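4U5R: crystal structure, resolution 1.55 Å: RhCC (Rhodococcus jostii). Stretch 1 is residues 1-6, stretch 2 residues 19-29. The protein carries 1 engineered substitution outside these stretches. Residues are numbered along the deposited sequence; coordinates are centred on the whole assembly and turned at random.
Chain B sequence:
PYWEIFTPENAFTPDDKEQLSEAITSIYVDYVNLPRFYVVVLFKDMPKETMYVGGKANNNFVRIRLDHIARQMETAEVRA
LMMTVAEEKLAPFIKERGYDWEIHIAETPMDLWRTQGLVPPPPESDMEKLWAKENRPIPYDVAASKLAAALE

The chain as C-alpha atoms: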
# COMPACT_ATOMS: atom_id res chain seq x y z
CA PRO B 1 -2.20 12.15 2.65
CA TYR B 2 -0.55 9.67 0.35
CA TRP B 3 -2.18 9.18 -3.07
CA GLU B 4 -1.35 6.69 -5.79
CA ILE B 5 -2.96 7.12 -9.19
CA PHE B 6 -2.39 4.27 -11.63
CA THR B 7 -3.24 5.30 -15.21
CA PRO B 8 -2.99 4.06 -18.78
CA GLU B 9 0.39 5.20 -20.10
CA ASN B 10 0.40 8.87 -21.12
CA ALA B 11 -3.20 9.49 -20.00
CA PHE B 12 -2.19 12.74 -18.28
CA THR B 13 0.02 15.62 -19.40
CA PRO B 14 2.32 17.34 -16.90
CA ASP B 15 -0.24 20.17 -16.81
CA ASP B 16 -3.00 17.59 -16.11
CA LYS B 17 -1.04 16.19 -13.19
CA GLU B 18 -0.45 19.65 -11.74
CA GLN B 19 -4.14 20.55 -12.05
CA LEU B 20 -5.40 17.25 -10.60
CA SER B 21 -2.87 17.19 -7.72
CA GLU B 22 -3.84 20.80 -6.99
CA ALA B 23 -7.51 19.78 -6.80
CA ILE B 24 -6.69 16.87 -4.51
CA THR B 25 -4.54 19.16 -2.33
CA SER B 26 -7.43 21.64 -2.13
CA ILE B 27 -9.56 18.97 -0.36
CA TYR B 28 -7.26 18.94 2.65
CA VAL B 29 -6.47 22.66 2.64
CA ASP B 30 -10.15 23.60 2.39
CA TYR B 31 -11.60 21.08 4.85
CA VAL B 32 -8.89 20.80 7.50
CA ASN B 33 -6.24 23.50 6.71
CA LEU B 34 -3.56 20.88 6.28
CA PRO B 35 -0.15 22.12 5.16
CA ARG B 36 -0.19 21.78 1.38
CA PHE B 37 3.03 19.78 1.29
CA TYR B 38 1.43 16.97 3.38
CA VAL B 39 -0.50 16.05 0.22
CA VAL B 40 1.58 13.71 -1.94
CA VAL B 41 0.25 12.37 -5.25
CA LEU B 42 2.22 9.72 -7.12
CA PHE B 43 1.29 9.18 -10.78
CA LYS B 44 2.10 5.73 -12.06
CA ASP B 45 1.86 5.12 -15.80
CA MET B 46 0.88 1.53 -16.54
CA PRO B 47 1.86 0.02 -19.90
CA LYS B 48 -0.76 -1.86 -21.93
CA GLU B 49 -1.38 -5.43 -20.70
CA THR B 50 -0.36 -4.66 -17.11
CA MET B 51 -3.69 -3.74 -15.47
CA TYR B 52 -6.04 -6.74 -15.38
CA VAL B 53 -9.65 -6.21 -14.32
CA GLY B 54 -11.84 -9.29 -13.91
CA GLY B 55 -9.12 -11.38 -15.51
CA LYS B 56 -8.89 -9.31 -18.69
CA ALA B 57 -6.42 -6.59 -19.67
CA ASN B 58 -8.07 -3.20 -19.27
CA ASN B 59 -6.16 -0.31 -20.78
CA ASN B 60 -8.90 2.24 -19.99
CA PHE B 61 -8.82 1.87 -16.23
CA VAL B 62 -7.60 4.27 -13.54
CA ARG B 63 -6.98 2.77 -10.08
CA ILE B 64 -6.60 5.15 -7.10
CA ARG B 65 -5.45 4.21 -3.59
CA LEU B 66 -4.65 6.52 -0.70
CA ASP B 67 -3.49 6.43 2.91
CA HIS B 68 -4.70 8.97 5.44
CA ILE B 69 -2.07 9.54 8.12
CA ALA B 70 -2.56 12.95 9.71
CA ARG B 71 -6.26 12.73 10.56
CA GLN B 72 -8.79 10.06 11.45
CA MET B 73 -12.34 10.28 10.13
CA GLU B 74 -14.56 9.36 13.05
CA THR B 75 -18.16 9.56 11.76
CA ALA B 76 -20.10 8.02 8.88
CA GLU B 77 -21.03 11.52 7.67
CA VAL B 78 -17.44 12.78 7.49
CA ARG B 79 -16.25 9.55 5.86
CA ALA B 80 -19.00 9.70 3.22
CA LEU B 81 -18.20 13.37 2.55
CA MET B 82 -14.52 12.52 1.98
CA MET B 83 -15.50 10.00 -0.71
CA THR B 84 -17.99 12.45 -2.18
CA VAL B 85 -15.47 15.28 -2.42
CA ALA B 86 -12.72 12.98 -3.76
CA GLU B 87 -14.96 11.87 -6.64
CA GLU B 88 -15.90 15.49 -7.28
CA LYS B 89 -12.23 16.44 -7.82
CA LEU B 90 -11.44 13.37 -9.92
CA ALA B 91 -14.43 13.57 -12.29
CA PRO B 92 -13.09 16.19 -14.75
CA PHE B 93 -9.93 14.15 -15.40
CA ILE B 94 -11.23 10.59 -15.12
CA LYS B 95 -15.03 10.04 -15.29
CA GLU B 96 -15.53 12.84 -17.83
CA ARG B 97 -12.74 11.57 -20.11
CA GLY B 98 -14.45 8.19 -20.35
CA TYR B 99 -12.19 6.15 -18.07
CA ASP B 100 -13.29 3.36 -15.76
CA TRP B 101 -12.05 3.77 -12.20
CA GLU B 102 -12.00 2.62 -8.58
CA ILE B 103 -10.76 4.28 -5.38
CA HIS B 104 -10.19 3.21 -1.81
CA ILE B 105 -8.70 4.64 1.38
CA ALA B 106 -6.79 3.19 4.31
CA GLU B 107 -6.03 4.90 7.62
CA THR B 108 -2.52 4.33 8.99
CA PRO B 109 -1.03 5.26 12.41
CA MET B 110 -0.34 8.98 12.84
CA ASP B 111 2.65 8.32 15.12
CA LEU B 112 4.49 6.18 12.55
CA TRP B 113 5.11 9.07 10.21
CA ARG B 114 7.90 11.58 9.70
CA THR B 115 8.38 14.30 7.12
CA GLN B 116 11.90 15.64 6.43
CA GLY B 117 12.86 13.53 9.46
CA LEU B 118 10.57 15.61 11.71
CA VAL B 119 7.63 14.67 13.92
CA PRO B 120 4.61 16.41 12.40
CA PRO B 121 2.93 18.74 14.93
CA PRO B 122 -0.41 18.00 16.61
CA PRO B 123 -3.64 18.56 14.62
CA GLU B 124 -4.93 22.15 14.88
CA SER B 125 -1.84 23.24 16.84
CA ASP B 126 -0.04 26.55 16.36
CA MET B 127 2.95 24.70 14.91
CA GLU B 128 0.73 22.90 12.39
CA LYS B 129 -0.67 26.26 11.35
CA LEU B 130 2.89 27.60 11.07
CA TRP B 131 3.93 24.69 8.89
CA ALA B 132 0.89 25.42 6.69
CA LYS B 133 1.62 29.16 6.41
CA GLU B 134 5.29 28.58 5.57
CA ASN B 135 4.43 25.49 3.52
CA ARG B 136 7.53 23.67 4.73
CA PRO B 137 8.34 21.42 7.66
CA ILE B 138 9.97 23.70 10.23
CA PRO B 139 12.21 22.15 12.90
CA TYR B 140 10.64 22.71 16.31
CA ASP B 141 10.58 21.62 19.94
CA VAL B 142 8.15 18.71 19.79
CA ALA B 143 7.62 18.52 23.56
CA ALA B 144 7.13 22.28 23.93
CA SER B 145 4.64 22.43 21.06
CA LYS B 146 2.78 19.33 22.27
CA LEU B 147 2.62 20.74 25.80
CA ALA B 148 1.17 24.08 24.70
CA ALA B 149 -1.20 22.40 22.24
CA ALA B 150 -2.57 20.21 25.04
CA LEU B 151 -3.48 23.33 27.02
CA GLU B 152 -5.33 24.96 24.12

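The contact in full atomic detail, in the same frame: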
# COMPACT_ATOMS: atom_id res chain seq x y z
N PRO B 1 -1.56 13.22 3.43
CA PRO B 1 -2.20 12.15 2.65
C PRO B 1 -1.27 11.62 1.58
O PRO B 1 -0.46 12.35 1.01
CB PRO B 1 -3.42 12.84 2.04
CG PRO B 1 -3.67 14.02 2.93
CD PRO B 1 -2.32 14.47 3.35
N TYR B 2 -1.41 10.33 1.30
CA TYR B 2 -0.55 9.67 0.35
C TYR B 2 -1.39 9.06 -0.76
O TYR B 2 -2.08 8.08 -0.52
CB TYR B 2 0.26 8.60 1.08
CG TYR B 2 1.04 7.65 0.23
CD1 TYR B 2 2.27 8.02 -0.30
CD2 TYR B 2 0.59 6.35 0.02
CE1 TYR B 2 3.01 7.12 -1.05
CE2 TYR B 2 1.31 5.45 -0.73
CZ TYR B 2 2.53 5.85 -1.27
OH TYR B 2 3.29 4.97 -2.01
N TRP B 3 -1.36 9.65 -1.95
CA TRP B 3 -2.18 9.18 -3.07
C TRP B 3 -1.37 8.48 -4.14
O TRP B 3 -0.31 8.97 -4.55
CB TRP B 3 -2.93 10.33 -3.73
CG TRP B 3 -4.07 10.91 -2.98
CD1 TRP B 3 -4.05 11.47 -1.73
CD2 TRP B 3 -5.40 11.07 -3.47
NE1 TRP B 3 -5.31 11.93 -1.40
CE2 TRP B 3 -6.15 11.70 -2.46
CE3 TRP B 3 -6.04 10.71 -4.66
CZ2 TRP B 3 -7.51 11.99 -2.60
CZ3 TRP B 3 -7.39 11.01 -4.81
CH2 TRP B 3 -8.11 11.63 -3.78
N GLU B 4 -1.88 7.36 -4.62
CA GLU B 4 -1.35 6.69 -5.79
C GLU B 4 -2.40 6.69 -6.87
O GLU B 4 -3.50 6.24 -6.64
CB GLU B 4 -0.98 5.26 -5.47
CG GLU B 4 0.22 5.08 -4.60
CD GLU B 4 0.39 3.62 -4.24
OE1 GLU B 4 -0.52 3.07 -3.58
OE2 GLU B 4 1.39 3.01 -4.67
N ILE B 5 -2.04 7.17 -8.06
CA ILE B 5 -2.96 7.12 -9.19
C ILE B 5 -2.33 6.35 -10.33
O ILE B 5 -1.35 6.78 -10.93
CB ILE B 5 -3.37 8.55 -9.62
CG1 ILE B 5 -4.00 9.28 -8.42
CG2 ILE B 5 -4.34 8.51 -10.80
CD1 ILE B 5 -4.46 10.69 -8.68
N PHE B 6 -2.87 5.17 -10.58
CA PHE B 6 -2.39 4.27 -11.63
C PHE B 6 -3.20 4.49 -12.89
O PHE B 6 -4.40 4.25 -12.89
CB PHE B 6 -2.53 2.81 -11.18
CG PHE B 6 -1.71 2.46 -9.97
CD1 PHE B 6 -0.42 2.00 -10.11
CD2 PHE B 6 -2.27 2.53 -8.70
CE1 PHE B 6 0.33 1.64 -9.00
CE2 PHE B 6 -1.53 2.17 -7.58
CZ PHE B 6 -0.22 1.74 -7.73
N GLN B 19 -2.76 20.17 -12.31
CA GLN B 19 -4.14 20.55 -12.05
C GLN B 19 -4.87 19.56 -11.15
O GLN B 19 -5.55 19.97 -10.21
CB GLN B 19 -4.90 20.71 -13.37
CG GLN B 19 -4.39 21.89 -14.20
CD GLN B 19 -5.05 21.99 -15.57
OE1 GLN B 19 -6.16 21.50 -15.78
NE2 GLN B 19 -4.37 22.64 -16.51
N LEU B 20 -4.73 18.26 -11.42
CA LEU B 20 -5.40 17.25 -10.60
C LEU B 20 -4.81 17.15 -9.18
O LEU B 20 -5.57 17.06 -8.20
CB LEU B 20 -5.35 15.89 -11.29
CG LEU B 20 -5.94 14.70 -10.52
CD1 LEU B 20 -7.34 14.98 -9.98
CD2 LEU B 20 -5.94 13.48 -11.43
N SER B 21 -3.49 17.21 -9.05
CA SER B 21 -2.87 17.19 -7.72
C SER B 21 -3.22 18.46 -6.93
O SER B 21 -3.36 18.41 -5.70
CB SER B 21 -1.35 17.01 -7.80
OG SER B 21 -0.71 18.08 -8.49
N GLU B 22 -3.38 19.58 -7.63
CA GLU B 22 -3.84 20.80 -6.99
C GLU B 22 -5.27 20.63 -6.45
O GLU B 22 -5.59 21.05 -5.33
CB GLU B 22 -3.77 21.97 -7.99
CG GLU B 22 -4.44 23.23 -7.50
CD GLU B 22 -3.78 23.80 -6.27
OE1 GLU B 22 -2.58 23.52 -6.06
OE2 GLU B 22 -4.46 24.53 -5.52
N ALA B 23 -6.14 20.00 -7.24
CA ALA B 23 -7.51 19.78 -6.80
C ALA B 23 -7.58 18.86 -5.59
O ALA B 23 -8.35 19.10 -4.65
CB ALA B 23 -8.35 19.21 -7.94
N ILE B 24 -6.77 17.81 -5.61
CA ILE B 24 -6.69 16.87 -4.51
C ILE B 24 -6.15 17.57 -3.25
O ILE B 24 -6.73 17.44 -2.17
CB ILE B 24 -5.80 15.67 -4.89
CG1 ILE B 24 -6.53 14.81 -5.93
CG2 ILE B 24 -5.46 14.85 -3.65
CD1 ILE B 24 -5.63 13.84 -6.64
N THR B 25 -5.09 18.35 -3.43
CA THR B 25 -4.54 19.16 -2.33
C THR B 25 -5.59 20.09 -1.75
O THR B 25 -5.69 20.24 -0.53
CB THR B 25 -3.34 19.98 -2.82
OG1 THR B 25 -2.31 19.10 -3.27
CG2 THR B 25 -2.78 20.88 -1.71
N SER B 26 -6.40 20.70 -2.61
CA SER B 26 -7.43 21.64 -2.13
C SER B 26 -8.45 20.98 -1.16
O SER B 26 -8.95 21.65 -0.25
CB SER B 26 -8.16 22.28 -3.31
OG SER B 26 -9.12 21.40 -3.87
N ILE B 27 -8.74 19.69 -1.33
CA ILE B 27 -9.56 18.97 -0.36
C ILE B 27 -9.07 19.16 1.08
O ILE B 27 -9.85 19.51 1.97
CB ILE B 27 -9.59 17.44 -0.64
CG1 ILE B 27 -10.19 17.14 -2.02
CG2 ILE B 27 -10.40 16.73 0.43
CD1 ILE B 27 -10.18 15.66 -2.38
N TYR B 28 -7.78 18.95 1.29
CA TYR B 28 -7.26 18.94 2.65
C TYR B 28 -6.98 20.33 3.18
O TYR B 28 -7.11 20.57 4.38
CB TYR B 28 -5.99 18.09 2.72
CG TYR B 28 -6.25 16.68 2.24
CD1 TYR B 28 -6.80 15.73 3.10
CD2 TYR B 28 -5.96 16.31 0.93
CE1 TYR B 28 -7.05 14.44 2.66
CE2 TYR B 28 -6.21 15.03 0.48
CZ TYR B 28 -6.74 14.09 1.35
OH TYR B 28 -6.98 12.81 0.90
N VAL B 29 -6.59 21.25 2.29
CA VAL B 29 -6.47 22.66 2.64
C VAL B 29 -7.84 23.23 3.03
O VAL B 29 -7.98 23.85 4.08
CB VAL B 29 -5.90 23.51 1.49
CG1 VAL B 29 -5.94 25.00 1.87
CG2 VAL B 29 -4.49 23.10 1.15

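The packing of an N-terminal strand against a helix in RhCC illustrates a general principle: a strand offers every second side chain to a helix, and the helix answers with residues three or four positions apart. Residues 2-6 are the start of a strand that continues later in the chain, and residues 19-29 belong to a helix that extends beyond both ends of the stretch. The two run roughly antiparallel, with 150° between their N-to-C directions and 11.2 Å between their axes at closest approach. That spacing leaves the backbones apart, so side chains make the contact. The CA atoms of Trp3 and Ile24 lie 9.0 Å apart, and those of Pro1 and Tyr28 8.5 Å. Ile24 N bonds to Leu20 O at 3.0 Å; further along, Tyr28 N makes a weak bond to Thr25 O at 3.1 Å. Leu20, Ile24 and Tyr28, four residues apart, all point their CA-to-CB bonds toward the strand.

The strand's alternation is equally clear. Pro1, Trp3 and Ile5 direct their CA-to-CB bonds toward the helix, whereas Tyr2 points away and Glu4 makes no contact with it. Because the directions oppose, Pro1 meets Tyr28 near the helix's later turns and Ile5 meets Leu20 near its earlier ones.

Trp3 is the centre of the arrangement, with the largest area covered by the opposing stretch. Its m rotamer at chi1 sets the indole so that one face receives the Ile24 methyl: CG2 of Ile24 lies 3.4 Å from Trp3 CE2 and 3.7 Å from the centroid of the five-membered ring, a CH-pi contact. Trp3 NE1 donates a hydrogen bond to Tyr28 OH, at 3.0 Å with an N-H...acceptor angle of 150°, so the polar group of a largely apolar side chain is satisfied despite burial. The two aromatic rings meet rim to rim, their planes 82° apart, which leaves the face of Tyr28 available to another partner.

Pro1 takes that place. Its CG sits 3.3 Å from the centroid of the Tyr28 ring, only 9° off the ring normal, and 3.4 Å from Tyr28 CE1. The compact pyrrolidine ring, puckered C-gamma exo, thus places its CG methylene almost directly over the aromatic face. Tyr28 suits its position by combining a flat apolar surface with a hydroxyl, which also hydrogen-bonds elsewhere in the structure.

Toward the other end the contact is purely aliphatic. Ile5, extended with chi1 m and chi2 t, brings CD1 to 3.9 Å from Ile24 CD1 and 4.2 Å from Leu20 CD2. In all, 305 Å² is buried, and a single hydrogen bond is set within otherwise apolar packing.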